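Local coordinates for phosphate-binding protein PstS 2 (Streptococcus pneumoniae, PDB 4H1X) that probably captures phosphate for import as the solute-binding component of the PstSACB ABC transporter complex, at residues A[103-109]-A[224-230]; A[133-139]-A[169-173]; A[58-62]-A[77-81]. One frame throughout, in Å; residues are numbered along the deposited sequence.

Contact 1: A[103-109]-A[224-230]; sequences QRPFNIV and HDAIALD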
ATOM      1  N   GLN A 103      -0.479   3.905   7.215  1.00 11.25           N
ATOM      2  CA  GLN A 103      -1.404   3.263   6.285  1.00 11.57           C
ATOM      3  C   GLN A 103      -1.639   4.182   5.121  1.00 14.46           C
ATOM      4  O   GLN A 103      -1.428   5.408   5.206  1.00 12.45           O
ATOM      5  CB  GLN A 103      -2.748   2.936   6.977  1.00 12.85           C
ATOM      6  CG  GLN A 103      -3.485   4.185   7.502  1.00 12.84           C
ATOM      7  CD  GLN A 103      -4.908   3.893   7.871  1.00 25.37           C
ATOM      8  OE1 GLN A 103      -5.787   3.722   7.008  1.00 18.77           O
ATOM      9  NE2 GLN A 103      -5.158   3.788   9.163  1.00 19.94           N
ATOM     10  N   ARG A 104      -2.076   3.582   4.019  1.00 13.20           N
ATOM     11  CA  ARG A 104      -2.395   4.331   2.824  1.00 12.95           C
ATOM     12  C   ARG A 104      -3.540   3.645   2.110  1.00 14.63           C
ATOM     13  O   ARG A 104      -3.667   2.410   2.172  1.00 15.77           O
ATOM     14  CB  ARG A 104      -1.171   4.453   1.894  1.00 13.05           C
ATOM     15  CG  ARG A 104      -0.566   3.097   1.540  1.00 20.51           C
ATOM     16  CD  ARG A 104       0.456   3.173   0.448  1.00 24.46           C
ATOM     17  NE  ARG A 104       1.058   1.862   0.225  1.00 23.10           N
ATOM     18  CZ  ARG A 104       1.854   1.570  -0.792  1.00 31.77           C
ATOM     19  NH1 ARG A 104       2.154   2.495  -1.696  1.00 26.04           N
ATOM     20  NH2 ARG A 104       2.333   0.345  -0.933  1.00 32.27           N
ATOM     21  N   PRO A 105      -4.351   4.424   1.380  1.00 11.52           N
ATOM     22  CA  PRO A 105      -5.431   3.798   0.616  1.00 10.21           C
ATOM     23  C   PRO A 105      -4.936   3.294  -0.731  1.00 13.58           C
ATOM     24  O   PRO A 105      -3.986   3.864  -1.308  1.00 13.40           O
ATOM     25  CB  PRO A 105      -6.419   4.952   0.423  1.00 12.58           C
ATOM     26  CG  PRO A 105      -5.534   6.188   0.334  1.00 16.89           C
ATOM     27  CD  PRO A 105      -4.342   5.902   1.225  1.00 13.13           C
ATOM     28  N   PHE A 106      -5.592   2.243  -1.244  1.00 10.00           N
ATOM     29  CA  PHE A 106      -5.435   1.815  -2.622  1.00  9.37           C
ATOM     30  C   PHE A 106      -6.696   2.282  -3.320  1.00 14.95           C
ATOM     31  O   PHE A 106      -7.778   1.705  -3.116  1.00 14.14           O
ATOM     32  CB  PHE A 106      -5.225   0.314  -2.776  1.00  9.98           C
ATOM     33  CG  PHE A 106      -3.866  -0.249  -2.429  1.00 10.49           C
ATOM     34  CD1 PHE A 106      -2.855   0.575  -1.930  1.00 11.61           C
ATOM     35  CD2 PHE A 106      -3.568  -1.585  -2.683  1.00 13.76           C
ATOM     36  CE1 PHE A 106      -1.574   0.061  -1.670  1.00 13.20           C
ATOM     37  CE2 PHE A 106      -2.288  -2.097  -2.417  1.00 16.20           C
ATOM     38  CZ  PHE A 106      -1.311  -1.275  -1.886  1.00 13.42           C
ATOM     39  N   ASN A 107      -6.585   3.430  -3.990  1.00 10.04           N
ATOM     40  CA  ASN A 107      -7.694   4.025  -4.707  1.00  9.78           C
ATOM     41  C   ASN A 107      -7.708   3.620  -6.166  1.00 12.80           C
ATOM     42  O   ASN A 107      -6.657   3.526  -6.810  1.00 10.57           O
ATOM     43  CB  ASN A 107      -7.597   5.561  -4.642  1.00  7.24           C
ATOM     44  CG  ASN A 107      -7.975   6.119  -3.300  1.00 21.13           C
ATOM     45  OD1 ASN A 107      -8.959   5.706  -2.689  1.00 13.05           O
ATOM     46  ND2 ASN A 107      -7.201   7.056  -2.809  1.00 13.11           N
ATOM     47  N   ILE A 108      -8.914   3.467  -6.680  1.00 11.52           N
ATOM     48  CA  ILE A 108      -9.222   3.363  -8.103  1.00 11.18           C
ATOM     49  C   ILE A 108      -9.926   4.685  -8.448  1.00 12.01           C
ATOM     50  O   ILE A 108     -10.620   5.273  -7.589  1.00 11.23           O
ATOM     51  CB  ILE A 108     -10.048   2.119  -8.498  1.00 13.71           C
ATOM     52  CG1 ILE A 108     -11.414   2.073  -7.744  1.00 14.55           C
ATOM     53  CG2 ILE A 108      -9.213   0.851  -8.317  1.00 15.11           C
ATOM     54  CD1 ILE A 108     -12.401   1.116  -8.260  1.00 21.34           C
ATOM     55  N   VAL A 109      -9.675   5.201  -9.647  1.00  9.11           N
ATOM     56  CA  VAL A 109     -10.243   6.467 -10.080  1.00 10.32           C
ATOM     57  C   VAL A 109     -10.848   6.264 -11.460  1.00 10.57           C
ATOM     58  O   VAL A 109     -10.328   5.470 -12.237  1.00  8.08           O
ATOM     59  CB  VAL A 109      -9.236   7.652 -10.069  1.00 16.11           C
ATOM     60  CG1 VAL A 109      -8.582   7.822  -8.698  1.00 16.90           C
ATOM     61  CG2 VAL A 109      -8.159   7.492 -11.135  1.00 16.66           C
ATOM     62  N   HIS A 224     -13.009   8.898  -6.965  1.00 13.35           N
ATOM     63  CA  HIS A 224     -12.021   7.963  -6.419  1.00 14.14           C
ATOM     64  C   HIS A 224     -12.730   7.098  -5.399  1.00 17.78           C
ATOM     65  O   HIS A 224     -13.715   7.526  -4.776  1.00 16.65           O
ATOM     66  CB  HIS A 224     -10.783   8.649  -5.817  1.00 15.83           C
ATOM     67  CG  HIS A 224     -11.066   9.402  -4.560  1.00 21.22           C
ATOM     68  ND1 HIS A 224     -11.422  10.742  -4.586  1.00 24.61           N
ATOM     69  CD2 HIS A 224     -11.035   8.983  -3.276  1.00 24.04           C
ATOM     70  CE1 HIS A 224     -11.580  11.094  -3.321  1.00 24.45           C
ATOM     71  NE2 HIS A 224     -11.372  10.068  -2.500  1.00 24.67           N
ATOM     72  N   ASP A 225     -12.238   5.884  -5.236  1.00 13.04           N
ATOM     73  CA  ASP A 225     -12.838   4.908  -4.350  1.00 12.90           C
ATOM     74  C   ASP A 225     -11.747   4.017  -3.752  1.00 13.40           C
ATOM     75  O   ASP A 225     -10.942   3.454  -4.497  1.00 12.28           O
ATOM     76  CB  ASP A 225     -13.818   4.087  -5.198  1.00 17.09           C
ATOM     77  CG  ASP A 225     -14.393   2.880  -4.515  1.00 37.41           C
ATOM     78  OD1 ASP A 225     -15.042   3.051  -3.457  1.00 39.50           O
ATOM     79  OD2 ASP A 225     -14.222   1.764  -5.054  1.00 46.04           O
ATOM     80  N   ALA A 226     -11.708   3.895  -2.413  1.00 12.60           N
ATOM     81  CA  ALA A 226     -10.679   3.045  -1.785  1.00 12.05           C
ATOM     82  C   ALA A 226     -11.126   1.580  -1.806  1.00 18.97           C
ATOM     83  O   ALA A 226     -12.074   1.211  -1.107  1.00 22.72           O
ATOM     84  CB  ALA A 226     -10.396   3.508  -0.360  1.00 14.03           C
ATOM     85  N   ILE A 227     -10.450   0.754  -2.611  1.00 13.07           N
ATOM     86  CA  ILE A 227     -10.754  -0.678  -2.740  1.00 13.82           C
ATOM     87  C   ILE A 227     -10.042  -1.473  -1.633  1.00 15.20           C
ATOM     88  O   ILE A 227     -10.390  -2.614  -1.382  1.00 16.30           O
ATOM     89  CB  ILE A 227     -10.418  -1.235  -4.145  1.00 17.58           C
ATOM     90  CG1 ILE A 227      -8.910  -1.175  -4.464  1.00 17.18           C
ATOM     91  CG2 ILE A 227     -11.267  -0.550  -5.205  1.00 19.21           C
ATOM     92  CD1 ILE A 227      -8.418  -2.054  -5.706  1.00 27.32           C
ATOM     93  N   ALA A 228      -9.051  -0.876  -0.986  1.00 11.14           N
ATOM     94  CA  ALA A 228      -8.301  -1.527   0.087  1.00 11.03           C
ATOM     95  C   ALA A 228      -7.525  -0.510   0.887  1.00 13.68           C
ATOM     96  O   ALA A 228      -7.196   0.573   0.373  1.00 12.38           O
ATOM     97  CB  ALA A 228      -7.322  -2.551  -0.493  1.00 11.98           C
ATOM     98  N   LEU A 229      -7.188  -0.884   2.124  1.00 10.67           N
ATOM     99  CA  LEU A 229      -6.291  -0.114   2.980  1.00 10.09           C
ATOM    100  C   LEU A 229      -5.062  -0.953   3.181  1.00 15.83           C
ATOM    101  O   LEU A 229      -5.155  -2.159   3.457  1.00 15.52           O
ATOM    102  CB  LEU A 229      -6.923   0.286   4.322  1.00 10.46           C
ATOM    103  CG  LEU A 229      -8.188   1.141   4.259  1.00 15.52           C
ATOM    104  CD1 LEU A 229      -8.681   1.426   5.666  1.00 16.92           C
ATOM    105  CD2 LEU A 229      -7.944   2.441   3.514  1.00 18.36           C
ATOM    106  N   ASP A 230      -3.914  -0.343   2.953  1.00 13.84           N
ATOM    107  CA  ASP A 230      -2.653  -1.039   3.079  1.00 13.53           C
ATOM    108  C   ASP A 230      -1.924  -0.486   4.276  1.00 15.74           C
ATOM    109  O   ASP A 230      -1.467   0.652   4.231  1.00 14.66           O
ATOM    110  CB  ASP A 230      -1.825  -0.873   1.790  1.00 15.96           C
ATOM    111  CG  ASP A 230      -0.444  -1.503   1.861  1.00 26.48           C
ATOM    112  OD1 ASP A 230      -0.344  -2.692   2.280  1.00 27.15           O
ATOM    113  OD2 ASP A 230       0.539  -0.804   1.532  1.00 36.52           O
TER

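Contact 2: A[133-139]-A[169-173]; sequences VVTDNKF and LMEKL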
ATOM      1  N   VAL A 133     -11.653 -11.129  -2.395  1.00 11.72           N
ATOM      2  CA  VAL A 133     -10.338 -11.161  -3.051  1.00 11.01           C
ATOM      3  C   VAL A 133      -9.379 -10.251  -2.258  1.00 12.21           C
ATOM      4  O   VAL A 133      -8.244 -10.636  -1.991  1.00 12.35           O
ATOM      5  CB  VAL A 133     -10.409 -10.761  -4.550  1.00 14.14           C
ATOM      6  CG1 VAL A 133      -9.005 -10.602  -5.143  1.00 14.65           C
ATOM      7  CG2 VAL A 133     -11.208 -11.788  -5.354  1.00 15.13           C
ATOM      8  N   VAL A 134      -9.856  -9.049  -1.876  1.00  8.72           N
ATOM      9  CA  VAL A 134      -9.041  -8.103  -1.138  1.00  8.66           C
ATOM     10  C   VAL A 134      -8.574  -8.705   0.206  1.00 13.13           C
ATOM     11  O   VAL A 134      -7.363  -8.695   0.465  1.00 12.79           O
ATOM     12  CB  VAL A 134      -9.825  -6.782  -0.950  1.00 11.98           C
ATOM     13  CG1 VAL A 134      -9.115  -5.836   0.011  1.00 11.25           C
ATOM     14  CG2 VAL A 134     -10.028  -6.092  -2.322  1.00 12.15           C
ATOM     15  N   THR A 135      -9.529  -9.210   1.038  1.00 11.18           N
ATOM     16  CA  THR A 135      -9.174  -9.747   2.354  0.50 11.19           C
ATOM     17  C   THR A 135      -8.359 -11.049   2.238  1.00 15.07           C
ATOM     18  O   THR A 135      -7.471 -11.257   3.072  1.00 13.65           O
ATOM     19  CB  THR A 135     -10.400  -9.928   3.247  0.50 15.57           C
ATOM     20  OG1 THR A 135     -11.316 -10.797   2.598  0.50  8.66           O
ATOM     21  CG2 THR A 135     -11.072  -8.590   3.609  0.50 10.87           C
ATOM     22  N   ASP A 136      -8.616 -11.900   1.220  1.00 13.04           N
ATOM     23  CA  ASP A 136      -7.848 -13.148   1.016  1.00 13.98           C
ATOM     24  C   ASP A 136      -6.408 -12.848   0.655  1.00 16.73           C
ATOM     25  O   ASP A 136      -5.527 -13.640   0.998  1.00 16.84           O
ATOM     26  CB  ASP A 136      -8.475 -14.049  -0.055  1.00 15.85           C
ATOM     27  CG  ASP A 136      -9.704 -14.804   0.425  1.00 21.46           C
ATOM     28  OD1 ASP A 136     -10.018 -14.729   1.643  1.00 21.39           O
ATOM     29  OD2 ASP A 136     -10.313 -15.512  -0.392  1.00 27.08           O
ATOM     30  N   ASN A 137      -6.170 -11.688  -0.002  1.00 12.36           N
ATOM     31  CA  ASN A 137      -4.838 -11.211  -0.372  1.00 11.50           C
ATOM     32  C   ASN A 137      -4.209 -10.343   0.738  1.00 14.62           C
ATOM     33  O   ASN A 137      -3.189  -9.669   0.516  1.00 14.92           O
ATOM     34  CB  ASN A 137      -4.862 -10.524  -1.719  1.00 11.26           C
ATOM     35  CG  ASN A 137      -4.887 -11.581  -2.799  1.00 21.06           C
ATOM     36  OD1 ASN A 137      -3.894 -12.274  -3.021  1.00 11.84           O
ATOM     37  ND2 ASN A 137      -6.051 -11.827  -3.393  1.00 16.53           N
ATOM     38  N   LYS A 138      -4.798 -10.431   1.945  1.00 11.43           N
ATOM     39  CA  LYS A 138      -4.304  -9.886   3.219  1.00 11.74           C
ATOM     40  C   LYS A 138      -4.280  -8.330   3.296  1.00 18.15           C
ATOM     41  O   LYS A 138      -3.576  -7.769   4.132  1.00 17.98           O
ATOM     42  CB  LYS A 138      -2.900 -10.468   3.558  1.00 13.85           C
ATOM     43  CG  LYS A 138      -2.835 -12.015   3.568  1.00 23.64           C
ATOM     44  CD  LYS A 138      -3.518 -12.615   4.777  1.00 33.03           C
ATOM     45  CE  LYS A 138      -3.049 -14.021   5.058  1.00 49.14           C
ATOM     46  NZ  LYS A 138      -3.263 -14.399   6.480  1.00 61.48           N
ATOM     47  N   PHE A 139      -5.127  -7.658   2.515  1.00 13.91           N
ATOM     48  CA  PHE A 139      -5.328  -6.213   2.645  1.00 13.64           C
ATOM     49  C   PHE A 139      -6.551  -5.990   3.531  1.00 18.57           C
ATOM     50  O   PHE A 139      -7.310  -6.926   3.785  1.00 18.48           O
ATOM     51  CB  PHE A 139      -5.513  -5.545   1.273  1.00 14.06           C
ATOM     52  CG  PHE A 139      -4.246  -5.566   0.461  1.00 15.16           C
ATOM     53  CD1 PHE A 139      -3.238  -4.632   0.690  1.00 19.53           C
ATOM     54  CD2 PHE A 139      -4.061  -6.514  -0.541  1.00 16.79           C
ATOM     55  CE1 PHE A 139      -2.043  -4.677  -0.039  1.00 20.14           C
ATOM     56  CE2 PHE A 139      -2.877  -6.554  -1.278  1.00 20.11           C
ATOM     57  CZ  PHE A 139      -1.880  -5.626  -1.030  1.00 18.54           C
ATOM     58  N   LEU A 169      -2.671  -6.471  -6.511  1.00 11.96           N
ATOM     59  CA  LEU A 169      -4.051  -6.640  -6.079  1.00 11.30           C
ATOM     60  C   LEU A 169      -5.018  -6.529  -7.271  1.00 12.68           C
ATOM     61  O   LEU A 169      -5.964  -7.324  -7.367  1.00 11.41           O
ATOM     62  CB  LEU A 169      -4.423  -5.628  -4.992  1.00 11.31           C
ATOM     63  CG  LEU A 169      -5.897  -5.716  -4.520  1.00 16.08           C
ATOM     64  CD1 LEU A 169      -6.238  -7.123  -3.956  1.00 15.98           C
ATOM     65  CD2 LEU A 169      -6.208  -4.635  -3.508  1.00 16.36           C
HETATM   66  N   MSE A 170      -4.774  -5.562  -8.178  1.00  9.00           N
HETATM   67  CA  MSE A 170      -5.599  -5.389  -9.375  1.00  9.78           C
HETATM   68  C   MSE A 170      -5.559  -6.663 -10.220  1.00 12.94           C
HETATM   69  O   MSE A 170      -6.602  -7.085 -10.718  1.00 11.82           O
HETATM   70  CB  MSE A 170      -5.112  -4.173 -10.176  1.00 11.16           C
HETATM   71  CG  MSE A 170      -6.023  -3.812 -11.309  1.00 17.16           C
HETATM   72 SE   MSE A 170      -7.910  -3.609 -10.689  0.75 21.71          SE
HETATM   73  CE  MSE A 170      -7.786  -2.290  -9.485  1.00 17.91           C
ATOM     74  N   GLU A 171      -4.365  -7.299 -10.340  1.00 10.23           N
ATOM     75  CA  GLU A 171      -4.188  -8.555 -11.075  0.50 10.94           C
ATOM     76  C   GLU A 171      -5.108  -9.641 -10.466  1.00 13.87           C
ATOM     77  O   GLU A 171      -5.799 -10.341 -11.203  1.00 13.26           O
ATOM     78  CB  GLU A 171      -2.706  -8.982 -11.064  0.50 12.69           C
ATOM     79  CG  GLU A 171      -1.837  -8.188 -12.037  0.50 19.30           C
ATOM     80  CD  GLU A 171      -0.359  -7.991 -11.723  0.50 35.92           C
ATOM     81  OE1 GLU A 171       0.237  -8.827 -11.002  0.50 18.92           O
ATOM     82  OE2 GLU A 171       0.216  -7.010 -12.248  0.50 28.26           O
ATOM     83  N   LYS A 172      -5.146  -9.748  -9.115  1.00 11.13           N
ATOM     84  CA  LYS A 172      -6.001 -10.752  -8.434  1.00 11.14           C
ATOM     85  C   LYS A 172      -7.495 -10.479  -8.752  1.00 13.02           C
ATOM     86  O   LYS A 172      -8.279 -11.404  -9.007  1.00 11.29           O
ATOM     87  CB  LYS A 172      -5.764 -10.750  -6.899  1.00 11.37           C
ATOM     88  CG  LYS A 172      -4.321 -11.070  -6.430  1.00 13.57           C
ATOM     89  CD  LYS A 172      -3.900 -12.486  -6.792  1.00 14.75           C
ATOM     90  CE  LYS A 172      -2.573 -12.838  -6.145  1.00 15.51           C
ATOM     91  NZ  LYS A 172      -2.066 -14.130  -6.665  1.00 18.29           N
ATOM     92  N   LEU A 173      -7.867  -9.206  -8.754  1.00 11.10           N
ATOM     93  CA  LEU A 173      -9.261  -8.808  -9.033  1.00  9.18           C
ATOM     94  C   LEU A 173      -9.608  -9.095 -10.488  1.00 13.05           C
ATOM     95  O   LEU A 173     -10.680  -9.663 -10.734  1.00 11.87           O
ATOM     96  CB  LEU A 173      -9.507  -7.350  -8.675  1.00  7.64           C
ATOM     97  CG  LEU A 173      -9.542  -7.057  -7.153  1.00  9.40           C
ATOM     98  CD1 LEU A 173      -9.349  -5.572  -6.868  1.00 11.13           C
ATOM     99  CD2 LEU A 173     -10.880  -7.556  -6.490  1.00 10.35           C
TER

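Contact 3: A[58-62]-A[77-81]; sequences LSAVQ and TKSVK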
ATOM      1  N   LEU A  58      11.661  -9.562   6.286  1.00 13.81           N
ATOM      2  CA  LEU A  58      11.327 -10.545   7.343  1.00 14.75           C
ATOM      3  C   LEU A  58      12.534 -11.381   7.737  1.00 17.08           C
ATOM      4  O   LEU A  58      12.816 -11.494   8.928  1.00 17.30           O
ATOM      5  CB  LEU A  58      10.174 -11.473   6.926  1.00 15.80           C
ATOM      6  CG  LEU A  58       8.795 -10.825   6.892  1.00 19.91           C
ATOM      7  CD1 LEU A  58       7.788 -11.731   6.229  1.00 22.08           C
ATOM      8  CD2 LEU A  58       8.330 -10.448   8.271  1.00 19.13           C
ATOM      9  N   SER A  59      13.275 -11.909   6.751  1.00 15.27           N
ATOM     10  CA  SER A  59      14.470 -12.728   6.976  1.00 15.12           C
ATOM     11  C   SER A  59      15.571 -11.926   7.697  1.00 17.22           C
ATOM     12  O   SER A  59      16.206 -12.451   8.619  1.00 16.10           O
ATOM     13  CB  SER A  59      14.998 -13.265   5.647  1.00 19.56           C
ATOM     14  OG  SER A  59      16.251 -13.909   5.830  1.00 31.22           O
ATOM     15  N   ALA A  60      15.843 -10.688   7.225  1.00 12.36           N
ATOM     16  CA  ALA A  60      16.869  -9.830   7.808  1.00 13.48           C
ATOM     17  C   ALA A  60      16.524  -9.466   9.259  1.00 15.14           C
ATOM     18  O   ALA A  60      17.415  -9.455  10.113  1.00 15.21           O
ATOM     19  CB  ALA A  60      17.029  -8.568   6.979  1.00 14.72           C
ATOM     20  N   VAL A  61      15.242  -9.135   9.540  1.00 11.23           N
ATOM     21  CA  VAL A  61      14.840  -8.753  10.913  1.00 10.43           C
ATOM     22  C   VAL A  61      14.870  -9.996  11.833  1.00 14.22           C
ATOM     23  O   VAL A  61      15.434  -9.935  12.925  1.00 12.40           O
ATOM     24  CB  VAL A  61      13.463  -8.057  10.922  1.00 12.23           C
ATOM     25  CG1 VAL A  61      12.960  -7.874  12.351  1.00 12.17           C
ATOM     26  CG2 VAL A  61      13.528  -6.714  10.188  1.00 11.78           C
ATOM     27  N   GLN A  62      14.318 -11.133  11.367  1.00 15.11           N
ATOM     28  CA  GLN A  62      14.375 -12.380  12.158  1.00 15.71           C
ATOM     29  C   GLN A  62      15.845 -12.814  12.399  1.00 18.28           C
ATOM     30  O   GLN A  62      16.148 -13.392  13.435  1.00 17.85           O
ATOM     31  CB  GLN A  62      13.606 -13.515  11.451  1.00 16.91           C
ATOM     32  CG  GLN A  62      13.432 -14.757  12.344  1.00 25.59           C
ATOM     33  CD  GLN A  62      12.791 -15.945  11.666  1.00 45.68           C
ATOM     34  OE1 GLN A  62      12.446 -15.924  10.478  1.00 34.15           O
ATOM     35  NE2 GLN A  62      12.606 -17.020  12.424  1.00 46.91           N
ATOM     36  N   THR A  77       4.240 -11.918  10.392  1.00 16.34           N
ATOM     37  CA  THR A  77       4.255 -13.284  10.926  1.00 17.55           C
ATOM     38  C   THR A  77       4.792 -13.271  12.345  1.00 23.10           C
ATOM     39  O   THR A  77       5.395 -12.277  12.763  1.00 21.42           O
ATOM     40  CB  THR A  77       5.101 -14.260  10.068  1.00 25.60           C
ATOM     41  OG1 THR A  77       6.494 -14.011  10.281  1.00 27.58           O
ATOM     42  CG2 THR A  77       4.746 -14.253   8.595  1.00 21.62           C
ATOM     43  N   LYS A  78       4.657 -14.417  13.054  1.00 19.97           N
ATOM     44  CA  LYS A  78       5.174 -14.626  14.415  1.00 20.55           C
ATOM     45  C   LYS A  78       6.731 -14.622  14.483  1.00 23.80           C
ATOM     46  O   LYS A  78       7.266 -14.604  15.589  1.00 25.05           O
ATOM     47  CB  LYS A  78       4.648 -15.962  14.979  1.00 24.05           C
ATOM     48  CG  LYS A  78       5.157 -17.187  14.210  1.00 41.51           C
ATOM     49  CD  LYS A  78       4.755 -18.513  14.825  1.00 52.78           C
ATOM     50  CE  LYS A  78       4.948 -19.647  13.842  1.00 64.76           C
ATOM     51  NZ  LYS A  78       6.385 -19.917  13.551  1.00 75.78           N
ATOM     52  N   SER A  79       7.434 -14.659  13.318  1.00 19.56           N
ATOM     53  CA  SER A  79       8.900 -14.701  13.254  0.50 19.13           C
ATOM     54  C   SER A  79       9.532 -13.336  13.569  1.00 20.07           C
ATOM     55  O   SER A  79      10.749 -13.243  13.768  1.00 17.23           O
ATOM     56  CB  SER A  79       9.351 -15.190  11.885  0.50 22.97           C
ATOM     57  OG  SER A  79       8.941 -16.533  11.687  0.50 31.57           O
ATOM     58  N   VAL A  80       8.712 -12.281  13.587  1.00 15.79           N
ATOM     59  CA  VAL A  80       9.161 -10.926  13.915  1.00 14.65           C
ATOM     60  C   VAL A  80       8.112 -10.296  14.849  1.00 18.01           C
ATOM     61  O   VAL A  80       6.998 -10.828  14.988  1.00 17.20           O
ATOM     62  CB  VAL A  80       9.430 -10.037  12.667  1.00 15.98           C
ATOM     63  CG1 VAL A  80      10.548 -10.586  11.772  1.00 16.00           C
ATOM     64  CG2 VAL A  80       8.155  -9.801  11.872  1.00 15.06           C
ATOM     65  N   LYS A  81       8.437  -9.136  15.426  1.00 13.26           N
ATOM     66  CA  LYS A  81       7.507  -8.445  16.319  1.00 12.72           C
ATOM     67  C   LYS A  81       7.145  -7.053  15.765  1.00 14.49           C
ATOM     68  O   LYS A  81       8.040  -6.259  15.506  1.00 13.02           O
ATOM     69  CB  LYS A  81       8.124  -8.319  17.709  1.00 14.39           C
ATOM     70  CG  LYS A  81       7.215  -7.589  18.694  1.00 21.65           C
ATOM     71  CD  LYS A  81       7.672  -7.710  20.131  1.00 27.02           C
ATOM     72  CE  LYS A  81       8.757  -6.748  20.493  1.00 23.95           C
ATOM     73  NZ  LYS A  81       9.028  -6.766  21.963  1.00 25.27           N
TER

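Contact 1: A[103-109]-A[224-230]
Arg104 and Asp230 face each other across two antiparallel strands whose pairing is broken by a classic beta bulge. Ile227 and Ala228 both lie opposite Phe106. Phe106 N donates to Ala228 O at 2.8 Å, and Ile227 N donates to Phe106 O at 2.9 Å. On either side of the bulge, Arg104 with Asp230 and Ile108 with Asp225 each exchange two backbone hydrogen bonds.

The Arg104 and Asp230 side chains run alongside each other. Arg104 NE meets the anti lone pair of Asp230 OD2 at 3.0 Å, in the guanidinium plane. Arg104 NH2 reaches the same oxygen at 3.3 Å, less straight at 141°. Phe106 CE1 lies 3.6 Å above the guanidinium plane of Arg104. Asp230 CB makes an off-centre CH-pi contact with the Phe106 ring, 4.0 Å from its centroid. Ile108 lies crosswise to Ile227, its CG1 3.7 Å from Ile227 CG2.

Helix 164-180 covers Phe106 and Ile108 on the face that carries the salt bridge, and also touches Ile227 at the bulge. The second shell holds the polar groups. Ser165 OG bonds Arg104 NH1, and His126 NE2 bonds Asp225 OD2. Arg212 O takes the amide ND2 of Asn107.

Contact 2: A[133-139]-A[169-173]
Leu169 and Phe139 lie alongside each other, pointing opposite ways, where the end of helix 128-136 packs on helix 164-180. Leu169 CG is anti to the backbone N (chi1 178°), which carries the branched end toward the other segment. Its CD1 lies 4.1 Å from Phe139 CD2. The same methyl lies 4.3 Å from Val134 CG2, and also comes near Asn137 CB. One leucine methyl thus touches both the last helical turn and Phe139 beyond it.

One turn further along helix 164-180, Leu173 crosses Val133 obliquely. Leu173 CD2 lies 3.8 Å from Val133 CB. Val133 CG1 touches Leu173 CD2 as well and reaches Lys172 CB at 3.7 Å.

Lys172 and Asn137 also meet at a slant. The lysine chain is bent at chi2 (-64°), and its CG lies over the flat face of the Asn137 amide, 3.6 Å from Asn137 ND2. Lys172 CE passes 3.4 Å from Asn137 OD1, while the ammonium end leads away. The amide is held from its own helix, since Asn137 ND2 donates to Val133 O at 2.9 Å. The backbone Asn137 N bonds the same oxygen from the other side of the carbonyl plane, so two donors grip it.

A Schellman motif ends this helix. Lys138 has positive phi, Phe139 N bonds Val134 O, and Lys138 N bonds Thr135 O. The reversal brings the Phe139 ring back against Leu169. On the inner side, Val134 and Leu169 both touch Ala228 of strand 223-236.

The chemistry between the segments is apolar, with lysine methylenes laid on an amide at its outer edge. The fit therefore rests on side-chain shape and burial, while the side-chain hydrogen bond of Asn137 stays within its own helix end.

Contact 3: A[58-62]-A[77-81]
Val80 packs its two methyls against Leu58 and Val61, and these apolar contacts make the inner part of the joint between helix 54-63 and the loop that follows strand 67-72. Val80 CG2 lies 3.7 Å from Leu58 CD2. Val80 CG1 lies 3.7 Å from Val61 CG1. In both pairs the side chains lie nearly perpendicular to each other. The Val80 torsion (chi1 -62°) sends CG2 to Leu58 and sets CG1 against Val61, with Leu58 CD2 also close to CG1. CG1 also sits against the helix backbone, 3.8 Å from Gln62 N. Behind this cluster, Val235 of strand 223-236 touches both Val61 and Val80.

Van der Waals contact with polar groups makes up the outer edge. The Gln62 chain is extended, with CG anti to the backbone N (chi1 -170°), and it runs out past Ser79. Gln62 CG lies 3.4 Å from Ser79 O. Farther out, Ser79 CB sits over the flat face of the Gln62 amide, 3.5 Å from Gln62 CD. This edge is on the surface of the protein.

Hydrogen bonds shape the loop from within. Ser79 N donates to Thr77 OG1 at 3.2 Å, which makes an ST turn. The same residues lie in a type I beta turn from Thr77 to Val80, closed by a weak bond from Val80 N to Thr77 O. This fold of the chain lets Ser79 and Val80 both turn toward the helix. Two asparagines add outside bonds: Asn237 ND2 to Val61 O, and Asn238 ND2 to Lys78 O.

Helix 54-63 connects strands 49-51 and 67-72, which both run parallel to strand 12-16 between them. The arrangement is that of a beta-alpha-beta crossover, as in the alpha/beta lobes of periplasmic binding proteins, with the next loop packed against the crossover helix.

Contacts 1 and 2 form one continuous core, with centres 12 Å apart. Phe106 CE2 lies 3.5 Å from Phe139 CE1, and the ring planes meet at about 50°. Ile108 CG2 lies 3.6 Å from CE of selenomethionine Met170, so helix 164-180 serves both contacts. Contact 3 lies apart and touches neither of the others. Its centre is about 27 Å from that of contact 1 and about 23 Å from that of contact 2. Strand 223-236 spans the gap, pairing in contact 1 and reaching contact 3 through Val235. A bound citrate, probably from the crystallisation liquor, lies about 4 Å from the Arg104 side chain. It may mark a pocket beside contact 1.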